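Local coordinates for 50S ribosomal protein L16 arginine hydroxylase (Escherichia coli, PDB 4CCL), which hydroxylates a specific arginine of ribosomal protein uL16 in an iron- and 2-oxoglutarate-dependent reaction, acting as a homodimer, at residues B[269-275]-B[319-323]; B[31-37]-B[195-199]; B[146-150]-B[183-187]. All blocks are in the same frame, centred on the assembly; numbering follows the deposited sequence.

Contact 1: residues B[269-275]-B[319-323]; sequences GEFISQS and YANGE
Tyr319 lays its ring flat against the backbone of Gly269, whose CA stands over the middle of one face, 3.4 Å from the ring centroid and only 3° off the ring normal. This is a CH-pi contact made by a glycine, and a ring can come this close to the helix because no side chain intervenes. With CG anti to the carbonyl carbon of its own residue (chi1 -59°), Tyr319 carries its ring back along the helix, while its CB stays near Ser273. The hydroxyl of Ser273 joins the two segments. Its OG donates to Gly269 O at 2.6 Å, in the carbonyl plane, and accepts the backbone N of Gly322 at 3.0 Å, so one small polar group is held between a helix carbonyl and a turn amide.

Gly322 belongs to the type I' turn from Ala320 to Glu323, the connection of a beta hairpin. Its CA makes a CH...O contact to Glu270 O at 3.1 Å, and the same carbonyl receives a weak bond from Gln274 NE2. Alongside, the CG methylene of Glu270 passes Gly322 O at 3.3 Å, its chain extended. Asn321 brings its CA to 3.2 Å from Ser273 O in a second CH...O contact. The Asn321 side chain reaches past the segment pair: ND2 is bonded to Tyr368 OH, while OD1 is linked through a water to Ser275 N.

Helix 263-272 and the hairpin of the winged-helix region therefore meet largely as side chain against backbone, the Tyr319 ring on Gly269 and the Ser273 hydroxyl on the turn amide. The chemistry implies a polar join in which a serine hydroxyl links helix and turn, supplemented by the CA-H...O contacts of Asn321 and Gly322.

Contact 2: residues B[31-37]-B[195-199]; sequences FIDPISP and AMNYS
Residues 31-37, an irregular stretch leading into helix 37-45, pass strand 195-199 at side-chain distance, the nearest CA atoms being those of Pro37 and Met196, 7.6 Å apart. Tyr198 is the side chain that bridges the gap. Its OH donates to Asp33 OD2 at 2.7 Å, and the carboxylate oxygen lies at the edge of the phenol ring, near its plane. On the carboxylate the bond arrives on the anti side, 30° out of plane, and the carboxylate and ring planes are 65° apart. OD2 is also bonded by the backbone N of Thr137, so two donors fix this oxygen.

Phe31 and Tyr198 form an offset edge-to-face pair, the edge of Phe31 turned to the face of Tyr198, with centroids 5.8 Å apart. Pro34 adds an apolar contact, its CG 3.6 Å from Tyr198 CE2. Two residues earlier on the strand, on the same side, the selenomethionine Met196 bends at both chi2 and chi3. The folded chain brings its terminal CE against Ile35 CG2 at 3.6 Å and beside the ring of Pro37, where Ser36 caps the helix that follows.

Tyr198 and Met196 both leave the strand on the side of this loop. Asn197, between them, turns to the other side, where its OD1 meets Arg140, probably a substrate-binding residue. Strand 195-202 runs antiparallel between 131-135 and 108-116, and a strand with Asn197 on the side of a probable substrate-binding residue and loop 31-37 packed on the other is consistent with the double-stranded beta-helix, or cupin, fold of JmjC oxygenases.

Contact 3: residues B[146-150]-B[183-187]; sequences EKLQM and PGFPH
Phe185 and Lys147 form the close-packed part of this contact: Lys147 CB sits over the centre of the phenyl face, 3.6 Å from the centroid, in a CH-pi contact. Lys147 CG comes within 3.2 Å of Gly184 O, and Pro186 CD lies 3.2 Å from Glu146 O. Glu146 runs alongside Phe185 in the same direction, and its bend at chi2 (52°) returns OE2 to the backbone N of Lys147, a bond of 2.9 Å met on the anti side of the carboxylate. OE1 forms a salt bridge with Arg20.

Toward solvent the grip slackens. The end of the extended Lys147 chain runs on past Gly184, and NZ reaches Pro183 O only through a water. At the other end the selenium of Met150 touches Pro186 CB at 3.8 Å, but this residue is poorly ordered.

His187 ND1 donates to Phe185 O at 2.9 Å, the oxygen lying near the imidazole plane, which helps set the rotation of this iron-binding histidine. The end-to-end directions of the touching parts differ by 83°: 146-150 continues from strand 140-145, whose Val144 touches Phe185, while 183-187 links strand 178-181 to strand 187-191.

How the contacts relate
Following the chain from the N terminus, residues 31-37 come first, and the loop they open closes only at 195-199, in contact 2. Within that long excursion lies contact 3, which closes the shorter loop between 146-150 and 183-187, one strand (187-191) before the chain reaches strand 195-202. Contact 1 follows in series, joining 269-275 to 319-323 after both others are complete; no pair crosses. Contact 2 ties the N-terminal region to a central strand of the JmjC sheet, contact 3 joins two loops of the same domain, one of them leading into the iron ligand His187, and contact 1 belongs to the winged-helix region. Contacts 2 and 3 approach to about 8 Å between nearest atoms without touching.

Contact 1: residues B[269-275]-B[319-323]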
loop_
_atom_site.group_PDB
_atom_site.type_symbol
_atom_site.label_atom_id
_atom_site.label_comp_id
_atom_site.label_asym_id
_atom_site.label_seq_id
_atom_site.Cartn_x
_atom_site.Cartn_y
_atom_site.Cartn_z
ATOM N N GLY B 269 10.798 10.145 7.010
ATOM C CA GLY B 269 10.994 10.926 8.214
ATOM C C GLY B 269 9.940 10.586 9.248
ATOM O O GLY B 269 10.263 10.328 10.409
ATOM N N GLU B 270 8.680 10.562 8.822
ATOM C CA GLU B 270 7.574 10.258 9.729
ATOM C C GLU B 270 7.558 8.790 10.184
ATOM O O GLU B 270 7.101 8.479 11.283
ATOM C CB GLU B 270 6.235 10.631 9.083
ATOM C CG GLU B 270 6.079 12.120 8.784
ATOM C CD GLU B 270 4.731 12.464 8.178
ATOM O OE1 GLU B 270 3.840 11.589 8.167
ATOM O OE2 GLU B 270 4.564 13.610 7.710
ATOM N N PHE B 271 8.058 7.897 9.335
ATOM C CA PHE B 271 8.059 6.461 9.616
ATOM C C PHE B 271 9.166 6.110 10.603
ATOM O O PHE B 271 8.899 5.708 11.735
ATOM C CB PHE B 271 8.226 5.679 8.301
ATOM C CG PHE B 271 8.471 4.193 8.468
ATOM C CD1 PHE B 271 7.933 3.472 9.527
ATOM C CD2 PHE B 271 9.242 3.515 7.536
ATOM C CE1 PHE B 271 8.172 2.112 9.652
ATOM C CE2 PHE B 271 9.480 2.155 7.655
ATOM C CZ PHE B 271 8.945 1.454 8.714
ATOM N N ILE B 272 10.408 6.280 10.164
ATOM C CA ILE B 272 11.576 5.808 10.906
ATOM C C ILE B 272 11.722 6.427 12.301
ATOM O O ILE B 272 12.418 5.884 13.159
ATOM C CB ILE B 272 12.876 6.015 10.084
ATOM C CG1 ILE B 272 14.001 5.108 10.593
ATOM C CG2 ILE B 272 13.288 7.477 10.073
ATOM C CD1 ILE B 272 13.744 3.636 10.366
ATOM N N SER B 273 11.055 7.556 12.531
ATOM C CA SER B 273 11.102 8.214 13.835
ATOM C C SER B 273 10.129 7.590 14.839
ATOM O O SER B 273 10.124 7.953 16.016
ATOM C CB SER B 273 10.846 9.719 13.700
ATOM O OG SER B 273 9.687 9.979 12.928
ATOM N N GLN B 274 9.316 6.650 14.369
ATOM C CA GLN B 274 8.388 5.925 15.233
ATOM C C GLN B 274 9.054 4.698 15.858
ATOM O O GLN B 274 9.849 4.014 15.213
ATOM C CB GLN B 274 7.138 5.513 14.452
ATOM C CG GLN B 274 5.886 6.286 14.837
ATOM C CD GLN B 274 4.850 6.313 13.727
ATOM O OE1 GLN B 274 3.657 6.142 13.973
ATOM N NE2 GLN B 274 5.305 6.538 12.499
ATOM N N SER B 275 8.727 4.431 17.119
ATOM C CA SER B 275 9.298 3.296 17.841
ATOM C C SER B 275 8.484 2.016 17.648
ATOM O O SER B 275 7.254 2.053 17.593
ATOM C CB SER B 275 9.427 3.619 19.332
ATOM O OG SER B 275 9.969 2.524 20.049
ATOM N N TYR B 319 12.470 14.921 12.895
ATOM C CA TYR B 319 11.273 14.128 13.134
ATOM C C TYR B 319 11.321 13.484 14.510
ATOM O O TYR B 319 12.254 12.743 14.827
ATOM C CB TYR B 319 11.106 13.056 12.055
ATOM C CG TYR B 319 11.011 13.611 10.650
ATOM C CD1 TYR B 319 12.154 13.880 9.910
ATOM C CD2 TYR B 319 9.778 13.865 10.066
ATOM C CE1 TYR B 319 12.072 14.387 8.629
ATOM C CE2 TYR B 319 9.686 14.372 8.783
ATOM C CZ TYR B 319 10.837 14.632 8.069
ATOM O OH TYR B 319 10.757 15.137 6.789
ATOM N N ALA B 320 10.317 13.782 15.327
ATOM C CA ALA B 320 10.196 13.175 16.645
ATOM C C ALA B 320 8.916 12.350 16.738
ATOM O O ALA B 320 7.815 12.903 16.729
ATOM C CB ALA B 320 10.212 14.248 17.726
ATOM N N ASN B 321 9.074 11.031 16.834
ATOM C CA ASN B 321 7.951 10.112 17.013
ATOM C C ASN B 321 6.856 10.287 15.954
ATOM O O ASN B 321 5.673 10.373 16.270
ATOM C CB ASN B 321 7.396 10.223 18.441
ATOM C CG ASN B 321 6.354 9.164 18.759
ATOM O OD1 ASN B 321 6.644 7.969 18.754
ATOM N ND2 ASN B 321 5.135 9.605 19.051
ATOM N N GLY B 322 7.268 10.355 14.693
ATOM C CA GLY B 322 6.327 10.447 13.592
ATOM C C GLY B 322 5.982 11.857 13.154
ATOM O O GLY B 322 5.485 12.065 12.046
ATOM N N GLU B 323 6.247 12.830 14.017
ATOM C CA GLU B 323 5.879 14.212 13.730
ATOM C C GLU B 323 7.066 15.053 13.277
ATOM O O GLU B 323 8.125 15.056 13.909
ATOM C CB GLU B 323 5.217 14.850 14.949
ATOM C CG GLU B 323 3.947 14.151 15.389
ATOM C CD GLU B 323 3.679 14.317 16.869
ATOM O OE1 GLU B 323 4.359 15.149 17.507
ATOM O OE2 GLU B 323 2.796 13.606 17.395
HETATM O O HOH W 1 6.186 5.570 18.308
#

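Contact 2: residues B[31-37]-B[195-199]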
loop_
_atom_site.group_PDB
_atom_site.type_symbol
_atom_site.label_atom_id
_atom_site.label_comp_id
_atom_site.label_asym_id
_atom_site.label_seq_id
_atom_site.Cartn_x
_atom_site.Cartn_y
_atom_site.Cartn_z
ATOM N N PHE B 31 31.300 -4.050 35.491
ATOM C CA PHE B 31 29.947 -3.797 35.024
ATOM C C PHE B 31 28.945 -3.857 36.166
ATOM O O PHE B 31 28.835 -4.860 36.869
ATOM C CB PHE B 31 29.565 -4.782 33.919
ATOM C CG PHE B 31 28.173 -4.586 33.389
ATOM C CD1 PHE B 31 27.884 -3.537 32.529
ATOM C CD2 PHE B 31 27.154 -5.454 33.744
ATOM C CE1 PHE B 31 26.603 -3.358 32.042
ATOM C CE2 PHE B 31 25.875 -5.279 33.259
ATOM C CZ PHE B 31 25.599 -4.231 32.408
ATOM N N ILE B 32 28.220 -2.760 36.338
ATOM C CA ILE B 32 27.188 -2.664 37.355
ATOM C C ILE B 32 25.838 -2.626 36.663
ATOM O O ILE B 32 25.552 -1.713 35.888
ATOM C CB ILE B 32 27.356 -1.402 38.208
ATOM C CG1 ILE B 32 28.772 -1.344 38.786
ATOM C CG2 ILE B 32 26.313 -1.375 39.311
ATOM C CD1 ILE B 32 29.304 0.061 38.955
ATOM N N ASP B 33 25.022 -3.638 36.934
ATOM C CA ASP B 33 23.728 -3.774 36.285
ATOM C C ASP B 33 22.822 -2.585 36.573
ATOM O O ASP B 33 22.708 -2.148 37.717
ATOM C CB ASP B 33 23.054 -5.077 36.713
ATOM C CG ASP B 33 23.836 -6.301 36.283
ATOM O OD1 ASP B 33 25.056 -6.356 36.548
ATOM O OD2 ASP B 33 23.236 -7.206 35.668
ATOM N N PRO B 34 22.181 -2.051 35.523
ATOM C CA PRO B 34 21.302 -0.886 35.661
ATOM C C PRO B 34 20.040 -1.228 36.441
ATOM O O PRO B 34 19.458 -0.359 37.088
ATOM C CB PRO B 34 20.950 -0.542 34.210
ATOM C CG PRO B 34 21.103 -1.826 33.469
ATOM C CD PRO B 34 22.230 -2.552 34.138
ATOM N N ILE B 35 19.637 -2.493 36.390
ATOM C CA ILE B 35 18.392 -2.919 37.006
ATOM C C ILE B 35 18.587 -4.273 37.697
ATOM O O ILE B 35 19.573 -4.968 37.446
ATOM C CB ILE B 35 17.254 -2.968 35.952
ATOM C CG1 ILE B 35 15.877 -2.889 36.611
ATOM C CG2 ILE B 35 17.390 -4.188 35.061
ATOM C CD1 ILE B 35 14.723 -3.039 35.642
ATOM N N SER B 36 17.652 -4.638 38.570
ATOM C CA SER B 36 17.735 -5.881 39.332
ATOM C C SER B 36 16.601 -6.809 38.900
ATOM O O SER B 36 15.592 -6.341 38.375
ATOM C CB SER B 36 17.645 -5.596 40.837
ATOM O OG SER B 36 16.298 -5.607 41.282
ATOM N N PRO B 37 16.776 -8.130 39.086
ATOM C CA PRO B 37 15.750 -9.107 38.695
ATOM C C PRO B 37 14.380 -8.805 39.302
ATOM O O PRO B 37 13.350 -9.063 38.671
ATOM C CB PRO B 37 16.293 -10.420 39.265
ATOM C CG PRO B 37 17.766 -10.238 39.271
ATOM C CD PRO B 37 17.986 -8.789 39.613
ATOM N N ALA B 195 21.164 -15.400 35.746
ATOM C CA ALA B 195 21.753 -14.492 34.773
ATOM C C ALA B 195 20.853 -13.367 34.267
ATOM O O ALA B 195 19.640 -13.528 34.119
ATOM C CB ALA B 195 22.299 -15.279 33.610
HETATM N N MSE B 196 21.484 -12.227 34.001
HETATM C CA MSE B 196 20.832 -11.083 33.380
HETATM C C MSE B 196 21.540 -10.732 32.075
HETATM O O MSE B 196 22.758 -10.545 32.046
HETATM C CB MSE B 196 20.843 -9.882 34.329
HETATM C CG MSE B 196 19.914 -10.034 35.521
HETATM SE SE MSE B 196 18.081 -9.510 35.106
HETATM C CE MSE B 196 18.185 -7.645 35.658
ATOM N N ASN B 197 20.773 -10.660 30.992
ATOM C CA ASN B 197 21.318 -10.301 29.689
ATOM C C ASN B 197 20.633 -9.071 29.117
ATOM O O ASN B 197 19.409 -8.929 29.204
ATOM C CB ASN B 197 21.205 -11.470 28.708
ATOM C CG ASN B 197 22.426 -12.371 28.729
ATOM O OD1 ASN B 197 22.692 -13.092 27.768
ATOM N ND2 ASN B 197 23.176 -12.330 29.823
ATOM N N TYR B 198 21.430 -8.186 28.529
ATOM C CA TYR B 198 20.906 -6.950 27.978
ATOM C C TYR B 198 21.185 -6.905 26.490
ATOM O O TYR B 198 22.320 -6.713 26.064
ATOM C CB TYR B 198 21.564 -5.751 28.661
ATOM C CG TYR B 198 21.491 -5.804 30.166
ATOM C CD1 TYR B 198 22.404 -6.557 30.898
ATOM C CD2 TYR B 198 20.506 -5.114 30.857
ATOM C CE1 TYR B 198 22.341 -6.618 32.271
ATOM C CE2 TYR B 198 20.435 -5.166 32.236
ATOM C CZ TYR B 198 21.356 -5.921 32.936
ATOM O OH TYR B 198 21.292 -5.983 34.305
ATOM N N SER B 199 20.130 -7.029 25.699
ATOM C CA SER B 199 20.267 -7.034 24.256
ATOM C C SER B 199 19.959 -5.661 23.679
ATOM O O SER B 199 18.828 -5.167 23.783
ATOM C CB SER B 199 19.369 -8.107 23.634
ATOM O OG SER B 199 19.757 -9.404 24.063
#

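Contact 3: residues B[146-150]-B[183-187]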
loop_
_atom_site.group_PDB
_atom_site.type_symbol
_atom_site.label_atom_id
_atom_site.label_comp_id
_atom_site.label_asym_id
_atom_site.label_seq_id
_atom_site.Cartn_x
_atom_site.Cartn_y
_atom_site.Cartn_z
ATOM N N GLU B 146 27.778 -20.950 12.213
ATOM C CA GLU B 146 28.070 -20.292 10.950
ATOM C C GLU B 146 26.754 -19.895 10.288
ATOM O O GLU B 146 25.705 -20.471 10.582
ATOM C CB GLU B 146 28.885 -21.220 10.042
ATOM C CG GLU B 146 29.419 -20.568 8.777
ATOM C CD GLU B 146 30.185 -19.288 9.056
ATOM O OE1 GLU B 146 31.390 -19.368 9.375
ATOM O OE2 GLU B 146 29.582 -18.200 8.947
ATOM N N LYS B 147 26.807 -18.922 9.385
ATOM C CA LYS B 147 25.596 -18.408 8.771
ATOM C C LYS B 147 25.333 -19.218 7.515
ATOM O O LYS B 147 26.069 -19.134 6.531
ATOM C CB LYS B 147 25.792 -16.934 8.421
ATOM C CG LYS B 147 24.720 -16.316 7.544
ATOM C CD LYS B 147 25.240 -15.006 6.971
ATOM C CE LYS B 147 24.133 -14.130 6.415
ATOM N NZ LYS B 147 24.679 -12.807 5.994
ATOM N N LEU B 148 24.264 -20.006 7.568
ATOM C CA LEU B 148 23.928 -20.959 6.523
ATOM C C LEU B 148 22.416 -21.075 6.486
ATOM O O LEU B 148 21.757 -20.923 7.514
ATOM C CB LEU B 148 24.527 -22.332 6.837
ATOM C CG LEU B 148 26.018 -22.453 7.166
ATOM C CD1 LEU B 148 26.327 -23.827 7.736
ATOM C CD2 LEU B 148 26.873 -22.179 5.940
ATOM N N GLN B 149 21.867 -21.343 5.307
ATOM C CA GLN B 149 20.425 -21.489 5.163
ATOM C C GLN B 149 19.928 -22.689 5.963
ATOM O O GLN B 149 20.437 -23.799 5.814
ATOM C CB GLN B 149 20.051 -21.641 3.688
ATOM C CG GLN B 149 18.564 -21.511 3.403
HETATM N N MSE B 150 18.935 -22.457 6.816
HETATM C CA MSE B 150 18.379 -23.519 7.649
HETATM C C MSE B 150 16.891 -23.317 7.921
HETATM O O MSE B 150 16.422 -22.189 8.080
HETATM C CB MSE B 150 19.159 -23.638 8.962
HETATM C CG MSE B 150 19.414 -22.317 9.668
HETATM SE SE MSE B 150 20.544 -22.532 11.244
HETATM C CE MSE B 150 22.086 -23.389 10.408
ATOM N N PRO B 183 22.971 -10.271 11.582
ATOM C CA PRO B 183 21.801 -11.065 11.191
ATOM C C PRO B 183 22.170 -12.274 10.338
ATOM O O PRO B 183 23.073 -12.189 9.508
ATOM C CB PRO B 183 20.970 -10.079 10.363
ATOM C CG PRO B 183 21.941 -9.051 9.902
ATOM C CD PRO B 183 22.917 -8.909 11.026
ATOM N N GLY B 184 21.477 -13.388 10.547
ATOM C CA GLY B 184 21.707 -14.581 9.755
ATOM C C GLY B 184 22.513 -15.653 10.467
ATOM O O GLY B 184 22.621 -16.780 9.980
ATOM N N PHE B 185 23.082 -15.307 11.617
ATOM C CA PHE B 185 23.880 -16.259 12.382
ATOM C C PHE B 185 23.054 -16.897 13.489
ATOM O O PHE B 185 22.597 -16.210 14.400
ATOM C CB PHE B 185 25.115 -15.576 12.978
ATOM C CG PHE B 185 26.150 -15.199 11.958
ATOM C CD1 PHE B 185 26.014 -14.041 11.213
ATOM C CD2 PHE B 185 27.259 -16.004 11.742
ATOM C CE1 PHE B 185 26.962 -13.688 10.273
ATOM C CE2 PHE B 185 28.212 -15.657 10.801
ATOM C CZ PHE B 185 28.063 -14.497 10.065
ATOM N N PRO B 186 22.857 -18.221 13.413
ATOM C CA PRO B 186 22.096 -18.917 14.451
ATOM C C PRO B 186 22.826 -18.855 15.779
ATOM O O PRO B 186 24.042 -19.048 15.831
ATOM C CB PRO B 186 22.038 -20.359 13.940
ATOM C CG PRO B 186 23.213 -20.486 13.042
ATOM C CD PRO B 186 23.371 -19.144 12.388
ATOM N N HIS B 187 22.088 -18.573 16.843
ATOM C CA HIS B 187 22.685 -18.476 18.160
ATOM C C HIS B 187 21.750 -19.007 19.233
ATOM O O HIS B 187 20.530 -19.005 19.076
ATOM C CB HIS B 187 23.081 -17.032 18.467
ATOM C CG HIS B 187 21.968 -16.052 18.284
ATOM N ND1 HIS B 187 21.691 -15.459 17.074
ATOM C CD2 HIS B 187 21.060 -15.559 19.162
ATOM C CE1 HIS B 187 20.660 -14.643 17.208
ATOM N NE2 HIS B 187 20.259 -14.687 18.468
HETATM O O HOH W 2 24.903 -10.866 7.933
#